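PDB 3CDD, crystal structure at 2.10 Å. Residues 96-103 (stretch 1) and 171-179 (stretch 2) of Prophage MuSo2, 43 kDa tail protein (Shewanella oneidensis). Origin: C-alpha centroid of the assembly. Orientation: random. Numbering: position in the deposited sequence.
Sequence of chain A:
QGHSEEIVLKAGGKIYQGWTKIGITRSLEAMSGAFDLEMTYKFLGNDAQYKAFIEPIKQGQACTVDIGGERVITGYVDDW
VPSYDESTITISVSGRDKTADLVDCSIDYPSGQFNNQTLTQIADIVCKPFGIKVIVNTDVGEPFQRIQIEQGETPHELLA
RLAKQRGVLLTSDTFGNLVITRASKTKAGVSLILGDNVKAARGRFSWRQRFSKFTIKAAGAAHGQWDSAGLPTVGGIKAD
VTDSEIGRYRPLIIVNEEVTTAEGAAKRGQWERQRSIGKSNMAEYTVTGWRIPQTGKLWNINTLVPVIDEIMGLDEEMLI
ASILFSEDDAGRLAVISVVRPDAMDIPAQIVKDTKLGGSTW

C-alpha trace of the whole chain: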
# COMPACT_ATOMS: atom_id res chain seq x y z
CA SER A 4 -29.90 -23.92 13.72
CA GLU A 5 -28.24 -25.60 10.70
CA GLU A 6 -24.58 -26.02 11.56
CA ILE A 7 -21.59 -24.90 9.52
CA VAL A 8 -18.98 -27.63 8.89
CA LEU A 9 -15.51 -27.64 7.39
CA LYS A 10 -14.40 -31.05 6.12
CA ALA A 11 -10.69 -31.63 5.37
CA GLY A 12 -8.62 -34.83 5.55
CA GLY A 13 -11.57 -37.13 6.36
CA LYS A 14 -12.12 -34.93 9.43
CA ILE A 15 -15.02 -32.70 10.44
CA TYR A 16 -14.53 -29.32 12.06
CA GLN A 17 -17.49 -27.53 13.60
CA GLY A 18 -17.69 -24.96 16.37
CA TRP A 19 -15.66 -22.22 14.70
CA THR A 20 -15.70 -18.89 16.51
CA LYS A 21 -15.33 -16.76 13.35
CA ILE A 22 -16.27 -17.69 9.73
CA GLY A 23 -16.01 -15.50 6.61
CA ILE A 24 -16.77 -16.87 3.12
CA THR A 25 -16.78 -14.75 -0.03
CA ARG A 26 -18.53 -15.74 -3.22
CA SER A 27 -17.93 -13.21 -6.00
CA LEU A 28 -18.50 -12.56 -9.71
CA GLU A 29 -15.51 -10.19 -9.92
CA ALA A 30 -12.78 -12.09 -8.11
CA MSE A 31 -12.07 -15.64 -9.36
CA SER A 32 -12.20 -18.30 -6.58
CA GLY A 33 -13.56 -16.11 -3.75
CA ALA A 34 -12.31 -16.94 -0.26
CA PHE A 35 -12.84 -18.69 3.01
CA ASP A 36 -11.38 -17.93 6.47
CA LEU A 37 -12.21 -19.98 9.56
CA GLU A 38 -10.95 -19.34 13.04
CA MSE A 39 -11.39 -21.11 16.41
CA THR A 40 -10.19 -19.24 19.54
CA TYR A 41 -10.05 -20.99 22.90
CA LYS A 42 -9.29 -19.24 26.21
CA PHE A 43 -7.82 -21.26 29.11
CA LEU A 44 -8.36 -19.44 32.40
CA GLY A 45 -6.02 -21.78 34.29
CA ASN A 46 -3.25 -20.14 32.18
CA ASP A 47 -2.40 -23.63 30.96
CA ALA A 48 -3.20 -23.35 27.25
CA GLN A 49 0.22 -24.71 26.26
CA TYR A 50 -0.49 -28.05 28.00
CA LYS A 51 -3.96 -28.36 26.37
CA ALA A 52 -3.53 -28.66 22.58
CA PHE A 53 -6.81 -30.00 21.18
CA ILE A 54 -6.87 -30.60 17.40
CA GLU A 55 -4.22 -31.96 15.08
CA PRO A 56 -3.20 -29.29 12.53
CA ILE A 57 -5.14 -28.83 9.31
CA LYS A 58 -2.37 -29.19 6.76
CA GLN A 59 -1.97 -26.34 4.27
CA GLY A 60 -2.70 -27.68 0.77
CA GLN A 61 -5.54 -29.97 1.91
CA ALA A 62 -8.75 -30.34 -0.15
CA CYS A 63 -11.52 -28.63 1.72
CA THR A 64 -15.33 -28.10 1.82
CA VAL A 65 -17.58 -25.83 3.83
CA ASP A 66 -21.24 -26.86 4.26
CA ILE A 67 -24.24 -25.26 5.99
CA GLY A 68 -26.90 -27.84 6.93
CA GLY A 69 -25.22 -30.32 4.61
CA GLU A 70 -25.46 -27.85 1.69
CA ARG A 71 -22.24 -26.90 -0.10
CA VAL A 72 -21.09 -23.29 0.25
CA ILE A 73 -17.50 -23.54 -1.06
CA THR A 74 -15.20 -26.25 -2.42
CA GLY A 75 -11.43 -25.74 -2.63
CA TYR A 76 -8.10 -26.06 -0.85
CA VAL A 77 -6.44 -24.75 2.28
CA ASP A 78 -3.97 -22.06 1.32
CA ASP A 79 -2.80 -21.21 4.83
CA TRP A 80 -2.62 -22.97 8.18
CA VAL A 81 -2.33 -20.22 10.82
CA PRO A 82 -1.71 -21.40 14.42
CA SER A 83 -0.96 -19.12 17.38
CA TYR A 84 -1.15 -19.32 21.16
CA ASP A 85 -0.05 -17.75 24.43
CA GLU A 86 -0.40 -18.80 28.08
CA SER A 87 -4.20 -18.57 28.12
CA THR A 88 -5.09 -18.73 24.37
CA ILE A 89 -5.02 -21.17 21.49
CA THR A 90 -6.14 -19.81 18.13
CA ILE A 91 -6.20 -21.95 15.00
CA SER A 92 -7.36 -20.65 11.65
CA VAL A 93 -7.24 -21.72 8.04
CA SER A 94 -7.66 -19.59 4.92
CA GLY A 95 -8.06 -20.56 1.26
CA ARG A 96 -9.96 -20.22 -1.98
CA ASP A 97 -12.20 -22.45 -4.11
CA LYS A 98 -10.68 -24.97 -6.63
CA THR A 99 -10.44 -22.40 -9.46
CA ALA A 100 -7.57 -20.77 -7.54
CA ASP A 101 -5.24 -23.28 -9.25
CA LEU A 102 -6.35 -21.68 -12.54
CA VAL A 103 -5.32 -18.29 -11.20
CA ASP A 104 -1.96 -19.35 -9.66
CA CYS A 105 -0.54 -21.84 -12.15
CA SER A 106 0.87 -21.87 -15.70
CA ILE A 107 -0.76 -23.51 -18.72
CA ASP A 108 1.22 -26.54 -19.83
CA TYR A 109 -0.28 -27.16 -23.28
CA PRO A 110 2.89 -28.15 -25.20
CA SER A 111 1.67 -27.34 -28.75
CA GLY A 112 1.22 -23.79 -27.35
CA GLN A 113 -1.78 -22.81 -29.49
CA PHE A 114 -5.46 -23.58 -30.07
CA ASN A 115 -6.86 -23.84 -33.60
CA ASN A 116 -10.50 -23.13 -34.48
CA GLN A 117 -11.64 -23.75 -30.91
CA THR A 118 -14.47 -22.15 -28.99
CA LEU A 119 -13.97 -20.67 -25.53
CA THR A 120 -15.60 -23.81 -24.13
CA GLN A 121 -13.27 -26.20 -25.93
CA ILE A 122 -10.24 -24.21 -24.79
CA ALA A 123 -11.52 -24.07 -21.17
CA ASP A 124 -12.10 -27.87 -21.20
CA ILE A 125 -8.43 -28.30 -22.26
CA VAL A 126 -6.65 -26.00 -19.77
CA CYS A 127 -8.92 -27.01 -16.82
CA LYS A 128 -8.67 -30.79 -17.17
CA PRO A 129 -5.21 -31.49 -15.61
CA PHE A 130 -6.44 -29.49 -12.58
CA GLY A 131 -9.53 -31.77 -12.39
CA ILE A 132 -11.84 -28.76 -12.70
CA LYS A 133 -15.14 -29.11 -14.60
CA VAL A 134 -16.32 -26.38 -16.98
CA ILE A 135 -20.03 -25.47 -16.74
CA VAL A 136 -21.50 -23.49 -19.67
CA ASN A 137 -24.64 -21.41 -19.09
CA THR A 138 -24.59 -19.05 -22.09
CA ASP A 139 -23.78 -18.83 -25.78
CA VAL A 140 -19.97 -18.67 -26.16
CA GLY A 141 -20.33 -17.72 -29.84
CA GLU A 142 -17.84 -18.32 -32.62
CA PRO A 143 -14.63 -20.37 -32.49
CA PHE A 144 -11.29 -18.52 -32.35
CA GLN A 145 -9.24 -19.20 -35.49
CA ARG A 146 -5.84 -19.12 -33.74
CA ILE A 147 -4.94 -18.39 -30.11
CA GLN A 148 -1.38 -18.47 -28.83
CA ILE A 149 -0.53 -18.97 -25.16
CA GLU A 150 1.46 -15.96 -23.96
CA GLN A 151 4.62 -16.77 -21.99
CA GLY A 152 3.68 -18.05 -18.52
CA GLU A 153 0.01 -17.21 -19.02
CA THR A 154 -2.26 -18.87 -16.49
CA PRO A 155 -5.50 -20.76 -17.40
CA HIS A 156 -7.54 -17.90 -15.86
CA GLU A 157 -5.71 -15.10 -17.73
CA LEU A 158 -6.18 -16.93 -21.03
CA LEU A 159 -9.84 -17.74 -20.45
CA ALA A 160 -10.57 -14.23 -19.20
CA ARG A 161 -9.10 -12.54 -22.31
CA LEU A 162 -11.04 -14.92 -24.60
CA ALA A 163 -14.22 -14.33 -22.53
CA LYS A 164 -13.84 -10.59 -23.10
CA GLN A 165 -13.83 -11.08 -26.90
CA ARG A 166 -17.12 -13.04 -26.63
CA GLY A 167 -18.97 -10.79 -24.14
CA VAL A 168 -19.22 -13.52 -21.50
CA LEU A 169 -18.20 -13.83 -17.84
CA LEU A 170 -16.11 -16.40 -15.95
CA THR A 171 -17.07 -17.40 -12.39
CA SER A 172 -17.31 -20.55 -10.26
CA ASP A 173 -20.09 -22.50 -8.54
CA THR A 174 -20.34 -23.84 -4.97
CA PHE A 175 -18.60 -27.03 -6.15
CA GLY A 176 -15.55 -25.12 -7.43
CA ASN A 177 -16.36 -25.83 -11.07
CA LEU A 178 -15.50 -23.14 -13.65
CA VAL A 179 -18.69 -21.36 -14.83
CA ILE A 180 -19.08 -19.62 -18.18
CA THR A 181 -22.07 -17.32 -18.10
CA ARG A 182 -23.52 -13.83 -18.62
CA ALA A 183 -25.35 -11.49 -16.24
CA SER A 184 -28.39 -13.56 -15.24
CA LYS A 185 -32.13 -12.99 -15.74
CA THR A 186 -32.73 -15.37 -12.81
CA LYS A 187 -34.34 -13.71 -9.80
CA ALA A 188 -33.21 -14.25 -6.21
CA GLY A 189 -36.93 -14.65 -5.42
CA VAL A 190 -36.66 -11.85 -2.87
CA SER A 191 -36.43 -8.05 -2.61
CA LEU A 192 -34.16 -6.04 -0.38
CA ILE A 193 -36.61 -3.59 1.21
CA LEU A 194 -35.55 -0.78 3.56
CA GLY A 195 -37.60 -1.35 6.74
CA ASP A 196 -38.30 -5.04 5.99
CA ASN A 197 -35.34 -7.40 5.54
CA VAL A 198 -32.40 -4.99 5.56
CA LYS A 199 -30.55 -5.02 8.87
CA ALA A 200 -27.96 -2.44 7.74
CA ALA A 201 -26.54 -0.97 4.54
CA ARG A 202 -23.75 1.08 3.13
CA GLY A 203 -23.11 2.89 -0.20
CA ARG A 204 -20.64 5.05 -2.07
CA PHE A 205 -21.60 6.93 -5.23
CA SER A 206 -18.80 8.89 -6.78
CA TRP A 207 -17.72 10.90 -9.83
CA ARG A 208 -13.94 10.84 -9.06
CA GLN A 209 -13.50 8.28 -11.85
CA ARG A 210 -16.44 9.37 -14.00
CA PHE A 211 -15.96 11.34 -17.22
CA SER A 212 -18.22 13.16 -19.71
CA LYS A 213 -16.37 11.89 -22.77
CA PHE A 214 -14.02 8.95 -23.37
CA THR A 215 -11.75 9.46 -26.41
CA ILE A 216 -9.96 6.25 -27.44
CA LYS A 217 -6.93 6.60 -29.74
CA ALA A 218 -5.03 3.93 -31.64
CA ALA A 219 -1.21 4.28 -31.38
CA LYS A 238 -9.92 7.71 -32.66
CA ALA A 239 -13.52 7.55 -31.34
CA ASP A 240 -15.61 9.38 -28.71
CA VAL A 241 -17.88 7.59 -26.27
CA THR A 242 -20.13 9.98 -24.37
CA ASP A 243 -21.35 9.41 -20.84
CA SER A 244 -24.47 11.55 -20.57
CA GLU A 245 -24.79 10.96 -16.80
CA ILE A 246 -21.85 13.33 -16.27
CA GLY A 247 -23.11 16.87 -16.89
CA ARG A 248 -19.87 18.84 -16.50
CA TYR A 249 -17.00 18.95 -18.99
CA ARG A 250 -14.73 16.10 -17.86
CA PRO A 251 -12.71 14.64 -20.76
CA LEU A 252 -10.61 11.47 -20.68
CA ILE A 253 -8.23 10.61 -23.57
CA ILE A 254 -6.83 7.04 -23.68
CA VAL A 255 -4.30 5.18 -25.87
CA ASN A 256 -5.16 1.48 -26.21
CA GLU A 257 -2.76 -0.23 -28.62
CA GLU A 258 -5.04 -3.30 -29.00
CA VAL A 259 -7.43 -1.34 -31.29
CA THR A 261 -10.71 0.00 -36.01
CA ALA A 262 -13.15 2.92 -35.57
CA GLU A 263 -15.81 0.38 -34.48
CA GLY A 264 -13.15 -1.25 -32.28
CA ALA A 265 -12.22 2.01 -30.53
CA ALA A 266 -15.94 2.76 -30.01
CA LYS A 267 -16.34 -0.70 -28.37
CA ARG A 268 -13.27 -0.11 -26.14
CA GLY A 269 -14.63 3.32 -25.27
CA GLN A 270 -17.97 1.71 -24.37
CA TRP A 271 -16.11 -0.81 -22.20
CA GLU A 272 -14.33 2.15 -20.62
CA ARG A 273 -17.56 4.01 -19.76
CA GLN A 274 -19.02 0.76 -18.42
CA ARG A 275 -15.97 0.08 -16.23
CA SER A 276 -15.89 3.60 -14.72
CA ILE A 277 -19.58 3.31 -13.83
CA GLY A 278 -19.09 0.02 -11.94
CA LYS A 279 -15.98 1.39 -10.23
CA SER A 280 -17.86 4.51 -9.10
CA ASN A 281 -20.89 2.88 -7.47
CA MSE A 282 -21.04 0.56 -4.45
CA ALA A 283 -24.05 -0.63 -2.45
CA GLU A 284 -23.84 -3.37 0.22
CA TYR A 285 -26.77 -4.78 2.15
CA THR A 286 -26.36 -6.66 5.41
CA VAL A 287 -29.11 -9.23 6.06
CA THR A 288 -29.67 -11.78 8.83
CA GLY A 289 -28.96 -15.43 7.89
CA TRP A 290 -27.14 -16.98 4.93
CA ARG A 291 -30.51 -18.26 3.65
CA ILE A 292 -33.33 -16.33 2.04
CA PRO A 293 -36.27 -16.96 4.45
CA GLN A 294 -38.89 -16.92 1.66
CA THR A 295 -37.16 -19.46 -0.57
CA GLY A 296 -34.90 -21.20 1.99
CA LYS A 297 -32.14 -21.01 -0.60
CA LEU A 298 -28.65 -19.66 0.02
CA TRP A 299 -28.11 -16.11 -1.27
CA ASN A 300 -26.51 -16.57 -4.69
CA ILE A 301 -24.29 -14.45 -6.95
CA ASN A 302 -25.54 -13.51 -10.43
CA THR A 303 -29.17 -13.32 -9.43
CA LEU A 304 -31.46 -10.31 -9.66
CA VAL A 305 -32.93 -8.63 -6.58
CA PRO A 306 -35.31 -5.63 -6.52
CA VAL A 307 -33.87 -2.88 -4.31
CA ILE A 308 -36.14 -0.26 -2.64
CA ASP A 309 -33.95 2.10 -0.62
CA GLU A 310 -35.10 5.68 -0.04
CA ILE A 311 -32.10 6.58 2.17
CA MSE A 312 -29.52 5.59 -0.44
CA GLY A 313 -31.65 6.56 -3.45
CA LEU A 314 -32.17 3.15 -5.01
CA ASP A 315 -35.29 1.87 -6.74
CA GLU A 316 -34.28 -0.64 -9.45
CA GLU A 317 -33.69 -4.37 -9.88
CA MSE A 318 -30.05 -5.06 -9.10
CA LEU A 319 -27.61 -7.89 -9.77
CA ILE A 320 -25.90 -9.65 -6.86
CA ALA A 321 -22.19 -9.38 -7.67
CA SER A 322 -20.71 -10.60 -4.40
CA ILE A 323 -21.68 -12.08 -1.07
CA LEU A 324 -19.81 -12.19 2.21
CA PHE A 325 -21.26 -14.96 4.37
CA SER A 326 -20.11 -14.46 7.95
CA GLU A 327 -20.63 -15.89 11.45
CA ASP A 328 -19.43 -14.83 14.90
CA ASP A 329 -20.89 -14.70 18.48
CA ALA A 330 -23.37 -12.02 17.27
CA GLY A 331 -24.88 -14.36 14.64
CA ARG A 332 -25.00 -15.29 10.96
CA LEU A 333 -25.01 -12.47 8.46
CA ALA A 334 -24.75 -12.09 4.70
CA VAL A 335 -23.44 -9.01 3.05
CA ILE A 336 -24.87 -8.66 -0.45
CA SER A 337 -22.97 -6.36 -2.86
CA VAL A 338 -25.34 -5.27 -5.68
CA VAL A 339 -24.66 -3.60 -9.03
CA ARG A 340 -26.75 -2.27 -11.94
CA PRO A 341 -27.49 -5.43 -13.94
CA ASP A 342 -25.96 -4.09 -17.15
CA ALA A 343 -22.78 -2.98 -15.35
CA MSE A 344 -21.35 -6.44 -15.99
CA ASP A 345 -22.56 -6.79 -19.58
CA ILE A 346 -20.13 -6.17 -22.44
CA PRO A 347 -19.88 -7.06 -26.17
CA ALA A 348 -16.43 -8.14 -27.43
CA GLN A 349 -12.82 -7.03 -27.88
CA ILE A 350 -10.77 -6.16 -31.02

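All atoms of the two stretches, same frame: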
# COMPACT_ATOMS: atom_id res chain seq x y z
N ARG A 96 -9.19 -20.68 -0.83
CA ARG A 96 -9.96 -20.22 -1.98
C ARG A 96 -10.63 -21.48 -2.55
O ARG A 96 -10.25 -22.60 -2.19
CB ARG A 96 -9.00 -19.61 -3.00
CG ARG A 96 -8.44 -18.23 -2.60
CD ARG A 96 -7.27 -17.77 -3.47
NE ARG A 96 -6.10 -18.64 -3.32
CZ ARG A 96 -5.09 -18.68 -4.19
NH1 ARG A 96 -5.11 -17.87 -5.25
NH2 ARG A 96 -4.08 -19.52 -4.01
N ASP A 97 -11.60 -21.30 -3.45
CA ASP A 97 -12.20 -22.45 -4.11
C ASP A 97 -11.23 -23.05 -5.16
O ASP A 97 -10.19 -22.46 -5.43
CB ASP A 97 -13.64 -22.12 -4.61
CG ASP A 97 -13.72 -21.63 -6.05
OD1 ASP A 97 -12.70 -21.57 -6.79
OD2 ASP A 97 -14.87 -21.31 -6.44
N LYS A 98 -11.56 -24.22 -5.70
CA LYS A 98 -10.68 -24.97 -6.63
C LYS A 98 -10.10 -24.16 -7.78
O LYS A 98 -8.96 -24.40 -8.20
CB LYS A 98 -11.42 -26.18 -7.21
CG LYS A 98 -11.64 -27.33 -6.25
CD LYS A 98 -12.49 -28.44 -6.88
CE LYS A 98 -11.80 -29.01 -8.10
NZ LYS A 98 -12.33 -30.36 -8.48
N THR A 99 -10.88 -23.20 -8.30
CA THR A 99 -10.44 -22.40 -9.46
C THR A 99 -9.20 -21.55 -9.16
O THR A 99 -8.60 -20.98 -10.07
CB THR A 99 -11.57 -21.51 -10.03
OG1 THR A 99 -12.04 -20.61 -9.03
CG2 THR A 99 -12.74 -22.37 -10.56
N ALA A 100 -8.77 -21.52 -7.89
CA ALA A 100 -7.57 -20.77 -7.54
C ALA A 100 -6.33 -21.35 -8.24
O ALA A 100 -5.41 -20.61 -8.56
CB ALA A 100 -7.37 -20.75 -6.04
N ASP A 101 -6.32 -22.66 -8.48
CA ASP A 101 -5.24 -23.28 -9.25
C ASP A 101 -5.14 -22.67 -10.65
O ASP A 101 -4.04 -22.53 -11.19
CB ASP A 101 -5.41 -24.80 -9.34
CG ASP A 101 -5.02 -25.51 -8.05
OD1 ASP A 101 -4.35 -24.88 -7.19
OD2 ASP A 101 -5.40 -26.69 -7.88
N LEU A 102 -6.29 -22.30 -11.22
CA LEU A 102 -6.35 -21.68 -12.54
C LEU A 102 -5.78 -20.27 -12.53
O LEU A 102 -5.36 -19.76 -13.55
CB LEU A 102 -7.79 -21.62 -13.06
CG LEU A 102 -8.60 -22.92 -13.18
CD1 LEU A 102 -10.02 -22.61 -13.67
CD2 LEU A 102 -7.95 -23.94 -14.10
N VAL A 103 -5.80 -19.64 -11.35
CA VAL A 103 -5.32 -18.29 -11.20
C VAL A 103 -3.81 -18.29 -10.91
O VAL A 103 -3.09 -17.39 -11.35
CB VAL A 103 -6.03 -17.58 -10.00
CG1 VAL A 103 -5.35 -16.23 -9.64
CG2 VAL A 103 -7.55 -17.44 -10.27
N THR A 171 -16.93 -17.35 -13.86
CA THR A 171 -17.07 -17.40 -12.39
C THR A 171 -16.90 -18.85 -11.90
O THR A 171 -16.30 -19.67 -12.60
CB THR A 171 -18.39 -16.67 -11.91
OG1 THR A 171 -18.49 -16.68 -10.48
CG2 THR A 171 -19.61 -17.29 -12.50
N SER A 172 -17.37 -19.17 -10.71
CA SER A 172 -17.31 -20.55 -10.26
C SER A 172 -18.62 -20.87 -9.54
O SER A 172 -19.39 -19.96 -9.22
CB SER A 172 -16.08 -20.78 -9.37
OG SER A 172 -16.10 -19.98 -8.20
N ASP A 173 -18.88 -22.14 -9.28
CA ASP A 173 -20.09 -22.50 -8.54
C ASP A 173 -19.70 -22.99 -7.16
O ASP A 173 -18.51 -23.00 -6.84
CB ASP A 173 -20.94 -23.51 -9.33
CG ASP A 173 -20.21 -24.83 -9.58
OD1 ASP A 173 -19.23 -25.15 -8.86
OD2 ASP A 173 -20.64 -25.56 -10.50
N THR A 174 -20.66 -23.41 -6.33
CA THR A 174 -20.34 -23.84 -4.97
C THR A 174 -19.46 -25.10 -4.94
O THR A 174 -18.85 -25.40 -3.92
CB THR A 174 -21.59 -24.07 -4.09
OG1 THR A 174 -22.34 -25.18 -4.60
CG2 THR A 174 -22.44 -22.81 -4.01
N PHE A 175 -19.40 -25.81 -6.06
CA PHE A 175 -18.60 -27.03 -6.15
C PHE A 175 -17.20 -26.78 -6.74
O PHE A 175 -16.42 -27.70 -6.94
CB PHE A 175 -19.39 -28.13 -6.88
CG PHE A 175 -20.53 -28.69 -6.05
CD1 PHE A 175 -21.81 -28.13 -6.11
CD2 PHE A 175 -20.32 -29.76 -5.18
CE1 PHE A 175 -22.86 -28.62 -5.32
CE2 PHE A 175 -21.37 -30.26 -4.40
CZ PHE A 175 -22.63 -29.69 -4.47
N GLY A 176 -16.87 -25.50 -6.95
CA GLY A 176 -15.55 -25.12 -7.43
C GLY A 176 -15.32 -25.49 -8.88
O GLY A 176 -14.17 -25.66 -9.32
N ASN A 177 -16.42 -25.64 -9.62
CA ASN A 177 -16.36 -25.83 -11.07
C ASN A 177 -16.20 -24.46 -11.70
O ASN A 177 -16.74 -23.51 -11.17
CB ASN A 177 -17.67 -26.42 -11.60
CG ASN A 177 -17.97 -27.81 -11.06
OD1 ASN A 177 -17.07 -28.67 -10.97
ND2 ASN A 177 -19.24 -28.07 -10.74
N LEU A 178 -15.50 -24.37 -12.82
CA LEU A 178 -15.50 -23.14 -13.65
C LEU A 178 -16.84 -22.92 -14.36
O LEU A 178 -17.34 -23.82 -15.04
CB LEU A 178 -14.37 -23.18 -14.67
CG LEU A 178 -14.20 -21.91 -15.52
CD1 LEU A 178 -13.68 -20.76 -14.67
CD2 LEU A 178 -13.29 -22.17 -16.69
N VAL A 179 -17.41 -21.72 -14.20
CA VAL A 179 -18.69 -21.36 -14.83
C VAL A 179 -18.52 -20.28 -15.89
O VAL A 179 -17.98 -19.20 -15.63
CB VAL A 179 -19.78 -20.92 -13.81
CG1 VAL A 179 -21.08 -20.55 -14.55
CG2 VAL A 179 -20.06 -21.99 -12.79
O HOH W 1 -16.77 -22.69 -4.57
O HOH W 2 -14.41 -28.71 -10.51

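Carboxylates placed at turns often do two jobs at once, shaping their own loop while reaching across to a neighbouring one. The contact between residues 96-103 and 171-179 of this prophage tail protein illustrates the principle on a small scale, with 298 Å² buried over both sides.

The polar part rests on a single direct hydrogen bond between the stretches. Ser172 OG donates to Asp97 OD2 at 2.5 Å, a short separation; the CA-to-CB bonds of both residues point toward the other stretch. The other oxygen of the same carboxylate serves its own chain: Asp97 OD1 accepts from Thr99 N at 2.9 Å, a capping bond ahead of the helix, and from Thr99 OG1 at 2.5 Å. These bonds accompany a type I turn from Asp97 to Ala100, closed by Ala100 N donating to Asp97 O at 3.0 Å.

Stretch 2 has a comparable arrangement, but its aspartate works within its own loop. Asp173 begins a type I turn that ends at Gly176, where Gly176 N donates to Asp173 O at 3.0 Å. Beyond the turn, Asp173 OD1 accepts from Asn177 N at 3.0 Å and OD2 of Asp173 accepts from Asn177 ND2 at 2.9 Å, so the carboxylate ties together the two ends of the loop. On its far side the chain returns as a strand, with Thr171 and Val179 paired through reciprocal backbone hydrogen bonds, N to O, of 2.8 Å each.

Close packing centres on Gly176, whose CA lies 4.9 Å from Lys98 CA. Its phi of 72° by itself favours glycine, and the surroundings add a steric argument: an ideal CB there would point toward stretch 1 and sit a tight 3.1 Å from Lys98 CB. Without a side chain, the loop comes close enough for Lys98 CB to approach Gly176 O at 3.5 Å, while Thr99 CG2 lies 3.8 Å from that same oxygen. The Thr99 methyl also packs against Ser172, with CG2 to CB at 3.9 Å. Farther along the chain, within the helix, Leu102 CD1 meets Leu178 CD1 at 4.2 Å, an apolar contact between two buried residues.

Water supplements the direct contacts. Water 1 donates to Asp97 OD2 at 3.0 Å and to Asp173 O at 2.9 Å, and so joins two acceptors that have no proton to share between them. Water 2 donates to Gly176 O at 3.3 Å and Asn177 OD1 at 2.7 Å, and accepts a weak bond from Lys98 NZ at 3.3 Å.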